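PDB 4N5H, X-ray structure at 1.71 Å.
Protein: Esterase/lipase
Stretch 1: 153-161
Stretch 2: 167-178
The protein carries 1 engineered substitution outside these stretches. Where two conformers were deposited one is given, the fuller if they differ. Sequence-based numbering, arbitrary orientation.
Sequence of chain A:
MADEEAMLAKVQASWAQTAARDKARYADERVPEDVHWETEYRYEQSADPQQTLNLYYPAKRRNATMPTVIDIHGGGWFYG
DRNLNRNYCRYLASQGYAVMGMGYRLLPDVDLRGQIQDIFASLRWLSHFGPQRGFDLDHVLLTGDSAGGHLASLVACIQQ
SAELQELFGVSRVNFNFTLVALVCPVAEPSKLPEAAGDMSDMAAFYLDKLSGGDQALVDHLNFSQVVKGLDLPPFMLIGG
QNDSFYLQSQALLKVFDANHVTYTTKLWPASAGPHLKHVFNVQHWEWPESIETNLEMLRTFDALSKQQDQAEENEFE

Stretch 1 153-161: SLVACIQQS
Stretch 2 167-178: LFGVSRVNFNFT

Stretch 1 enters as the continuing body of a helix, with phi/psi near -65/-40 through Ile 158, and closes in a type I turn from Ile 158 to Ser 161. Stretch 2 begins in the last turn of another helix, leaves it at Gly 169 (phi/psi 67/43) through a Schellman motif, and then runs as an irregular loop, extended from Val 170 to Val 173, broken at Asn 174 (-90/43) and extended again at Phe 175 and Asn 176. The CA atoms of Gln 159 and Arg 172 lie 5.4 Å apart and those of Ala 156 and Phe 177 7.4 Å, so this loop runs back along the helix, broadly against its direction.

Leu 154, with chi1 off-rotamer at -96°, brings CD2 to 4.4 Å from Phe 168 CZ. Val 155 (t) sets CG1 3.9 Å from Phe 177 CZ, and Ala 156 CA lies 4.0 Å from Phe 177 CE1; the Phe 177 ring (chi1 m) thus lies close to the helix backbone at Ala 156. Cys 157 points away. Ile 158 (m, t) points toward stretch 2 and serves two neighbours: CD1 sits over the face of the Phe 168 ring, 3.8 Å from its centroid in a CH-pi contact, while CG2 meets Val 170 CG2 at 3.6 Å.

Gln 159 (t, p, chi3 11°) is the polar centre. Its amide reads the backbone of Val 173 in both directions: Val 173 N donates to Gln 159 OE1 (3.0 Å, 171°), and Gln 159 NE2 donates to Val 173 O (2.9 Å, 165°). Gln 159 NE2 also lies over one face of the Arg 172 guanidinium, 3.6 Å from NH1 of that residue, while Gln 159 CB packs 3.9 Å from Phe 177 CE1.

Gln 160 (m, m) folds back so that NE2 donates to Ala 156 O at 2.8 Å. A water accepts from Gln 160 NE2 (2.8 Å) and from Phe 177 N (3.0 Å), extending the polar link to stretch 2.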

# COMPACT_ATOMS: atom_id res chain seq x y z
N SER A 153 -2.02 0.66 35.99
CA SER A 153 -1.68 0.61 37.40
C SER A 153 -2.96 0.82 38.22
O SER A 153 -3.14 0.18 39.25
CB SER A 153 -0.55 1.59 37.79
OG SER A 153 -1.04 2.94 37.88
N LEU A 154 -3.81 1.72 37.73
CA LEU A 154 -5.14 1.95 38.42
C LEU A 154 -6.08 0.79 38.28
O LEU A 154 -6.73 0.36 39.28
CB LEU A 154 -5.78 3.24 37.91
CG LEU A 154 -5.56 4.49 38.72
CD1 LEU A 154 -4.08 4.85 38.89
CD2 LEU A 154 -6.32 5.71 38.20
N VAL A 155 -6.20 0.19 37.09
CA VAL A 155 -7.07 -0.94 36.86
C VAL A 155 -6.66 -2.12 37.79
O VAL A 155 -7.48 -2.74 38.40
CB VAL A 155 -6.94 -1.38 35.36
CG1 VAL A 155 -7.46 -2.81 35.12
CG2 VAL A 155 -7.65 -0.43 34.46
N ALA A 156 -5.34 -2.33 37.96
CA ALA A 156 -4.82 -3.41 38.82
C ALA A 156 -5.31 -3.22 40.28
O ALA A 156 -5.71 -4.20 40.89
CB ALA A 156 -3.32 -3.43 38.81
N CYS A 157 -5.35 -2.00 40.74
CA CYS A 157 -5.83 -1.73 42.11
C CYS A 157 -7.33 -1.82 42.22
O CYS A 157 -7.89 -2.42 43.17
CB CYS A 157 -5.41 -0.34 42.51
SG CYS A 157 -3.61 -0.15 42.72
N ILE A 158 -8.01 -1.24 41.24
CA ILE A 158 -9.49 -1.24 41.24
C ILE A 158 -10.01 -2.65 41.22
O ILE A 158 -10.98 -2.97 41.92
CB ILE A 158 -10.07 -0.39 40.11
CG1 ILE A 158 -9.66 1.07 40.26
CG2 ILE A 158 -11.59 -0.52 40.02
CD1 ILE A 158 -9.74 1.88 39.00
N GLN A 159 -9.42 -3.54 40.45
CA GLN A 159 -9.87 -4.89 40.39
C GLN A 159 -9.82 -5.60 41.77
O GLN A 159 -10.54 -6.57 41.94
CB GLN A 159 -9.05 -5.63 39.32
CG GLN A 159 -9.20 -7.14 39.29
CD GLN A 159 -10.56 -7.64 38.84
OE1 GLN A 159 -11.37 -6.88 38.35
NE2 GLN A 159 -10.77 -8.94 38.96
N GLN A 160 -8.96 -5.14 42.69
CA GLN A 160 -8.83 -5.80 43.96
C GLN A 160 -9.73 -5.18 45.05
O GLN A 160 -9.76 -5.66 46.17
CB GLN A 160 -7.40 -5.69 44.47
CG GLN A 160 -6.34 -5.93 43.54
CD GLN A 160 -6.56 -7.11 42.68
OE1 GLN A 160 -7.16 -8.13 43.10
NE2 GLN A 160 -6.05 -6.99 41.36
N SER A 161 -10.38 -4.05 44.78
CA SER A 161 -10.97 -3.23 45.83
C SER A 161 -12.44 -2.91 45.57
O SER A 161 -12.81 -2.18 44.63
CB SER A 161 -10.27 -1.91 45.95
OG SER A 161 -10.99 -0.94 46.72
N LEU A 167 -16.38 3.54 43.53
CA LEU A 167 -16.07 4.94 43.16
C LEU A 167 -15.93 5.13 41.63
O LEU A 167 -16.39 6.14 41.07
CB LEU A 167 -14.81 5.47 43.87
CG LEU A 167 -14.84 5.81 45.37
CD1 LEU A 167 -13.51 6.52 45.67
CD2 LEU A 167 -16.02 6.68 45.81
N PHE A 168 -15.32 4.15 40.95
CA PHE A 168 -15.16 4.23 39.54
C PHE A 168 -16.34 3.70 38.75
O PHE A 168 -16.29 3.79 37.53
CB PHE A 168 -13.85 3.53 39.12
CG PHE A 168 -12.63 4.35 39.43
CD1 PHE A 168 -11.98 4.21 40.62
CD2 PHE A 168 -12.13 5.29 38.50
CE1 PHE A 168 -10.86 4.99 40.92
CE2 PHE A 168 -10.94 6.03 38.78
CZ PHE A 168 -10.35 5.87 39.99
N GLY A 169 -17.35 3.17 39.42
CA GLY A 169 -18.56 2.68 38.74
C GLY A 169 -18.28 1.47 37.86
O GLY A 169 -18.90 1.36 36.81
N VAL A 170 -17.48 0.52 38.36
CA VAL A 170 -17.18 -0.75 37.61
C VAL A 170 -17.40 -1.92 38.53
O VAL A 170 -17.52 -1.74 39.68
CB VAL A 170 -15.73 -0.77 37.03
CG1 VAL A 170 -15.52 0.39 36.10
CG2 VAL A 170 -14.66 -0.69 38.10
N SER A 171 -17.62 -3.07 37.94
CA SER A 171 -17.65 -4.34 38.67
C SER A 171 -16.35 -5.05 38.43
O SER A 171 -15.75 -4.93 37.38
CB SER A 171 -18.77 -5.20 38.07
OG SER A 171 -19.99 -4.58 38.32
N ARG A 172 -15.96 -5.87 39.38
CA ARG A 172 -14.78 -6.72 39.18
C ARG A 172 -15.05 -7.63 37.98
O ARG A 172 -16.18 -8.01 37.68
CB ARG A 172 -14.47 -7.54 40.40
CG ARG A 172 -15.46 -8.61 40.80
CD ARG A 172 -14.95 -9.51 41.99
NE ARG A 172 -14.14 -10.62 41.41
CZ ARG A 172 -12.81 -10.79 41.50
NH1 ARG A 172 -12.02 -9.94 42.21
NH2 ARG A 172 -12.28 -11.83 40.85
N VAL A 173 -13.97 -8.05 37.34
CA VAL A 173 -14.08 -9.04 36.30
C VAL A 173 -13.68 -10.41 36.87
O VAL A 173 -13.00 -10.50 37.90
CB VAL A 173 -13.29 -8.71 35.03
CG1 VAL A 173 -13.89 -7.44 34.42
CG2 VAL A 173 -11.78 -8.57 35.29
N ASN A 174 -14.10 -11.46 36.20
CA ASN A 174 -13.95 -12.84 36.72
C ASN A 174 -12.62 -13.48 36.29
O ASN A 174 -12.57 -14.67 35.85
CB ASN A 174 -15.17 -13.66 36.22
CG ASN A 174 -15.30 -15.03 36.88
OD1 ASN A 174 -15.87 -15.98 36.26
ND2 ASN A 174 -14.87 -15.16 38.12
N PHE A 175 -11.53 -12.74 36.34
CA PHE A 175 -10.20 -13.28 36.21
C PHE A 175 -9.29 -12.33 36.93
O PHE A 175 -9.74 -11.28 37.33
CB PHE A 175 -9.82 -13.53 34.75
CG PHE A 175 -9.83 -12.31 33.84
CD1 PHE A 175 -8.72 -11.44 33.76
CD2 PHE A 175 -10.95 -12.00 33.09
CE1 PHE A 175 -8.72 -10.34 32.91
CE2 PHE A 175 -10.94 -10.91 32.18
CZ PHE A 175 -9.81 -10.08 32.08
N ASN A 176 -8.05 -12.75 37.16
CA ASN A 176 -7.10 -11.94 37.94
C ASN A 176 -5.93 -11.64 37.00
O ASN A 176 -5.76 -12.32 36.00
CB ASN A 176 -6.52 -12.77 39.10
CG ASN A 176 -7.59 -13.38 40.06
OD1 ASN A 176 -8.39 -12.67 40.66
ND2 ASN A 176 -7.56 -14.74 40.21
N PHE A 177 -5.07 -10.74 37.39
CA PHE A 177 -3.82 -10.44 36.68
C PHE A 177 -2.66 -11.19 37.31
O PHE A 177 -2.45 -11.08 38.57
CB PHE A 177 -3.54 -8.95 36.69
CG PHE A 177 -4.71 -8.12 36.25
CD1 PHE A 177 -5.23 -7.15 37.05
CD2 PHE A 177 -5.28 -8.38 35.02
CE1 PHE A 177 -6.35 -6.40 36.63
CE2 PHE A 177 -6.35 -7.62 34.59
CZ PHE A 177 -6.92 -6.66 35.40
N THR A 178 -1.97 -11.98 36.52
CA THR A 178 -0.79 -12.70 36.94
C THR A 178 0.43 -11.77 37.16
O THR A 178 1.21 -11.94 38.11
CB THR A 178 -0.46 -13.79 35.88
OG1 THR A 178 -1.62 -14.57 35.69
CG2 THR A 178 0.69 -14.67 36.31
O HOH W 1 -8.27 -10.20 40.74
O HOH W 2 -5.95 -9.44 39.92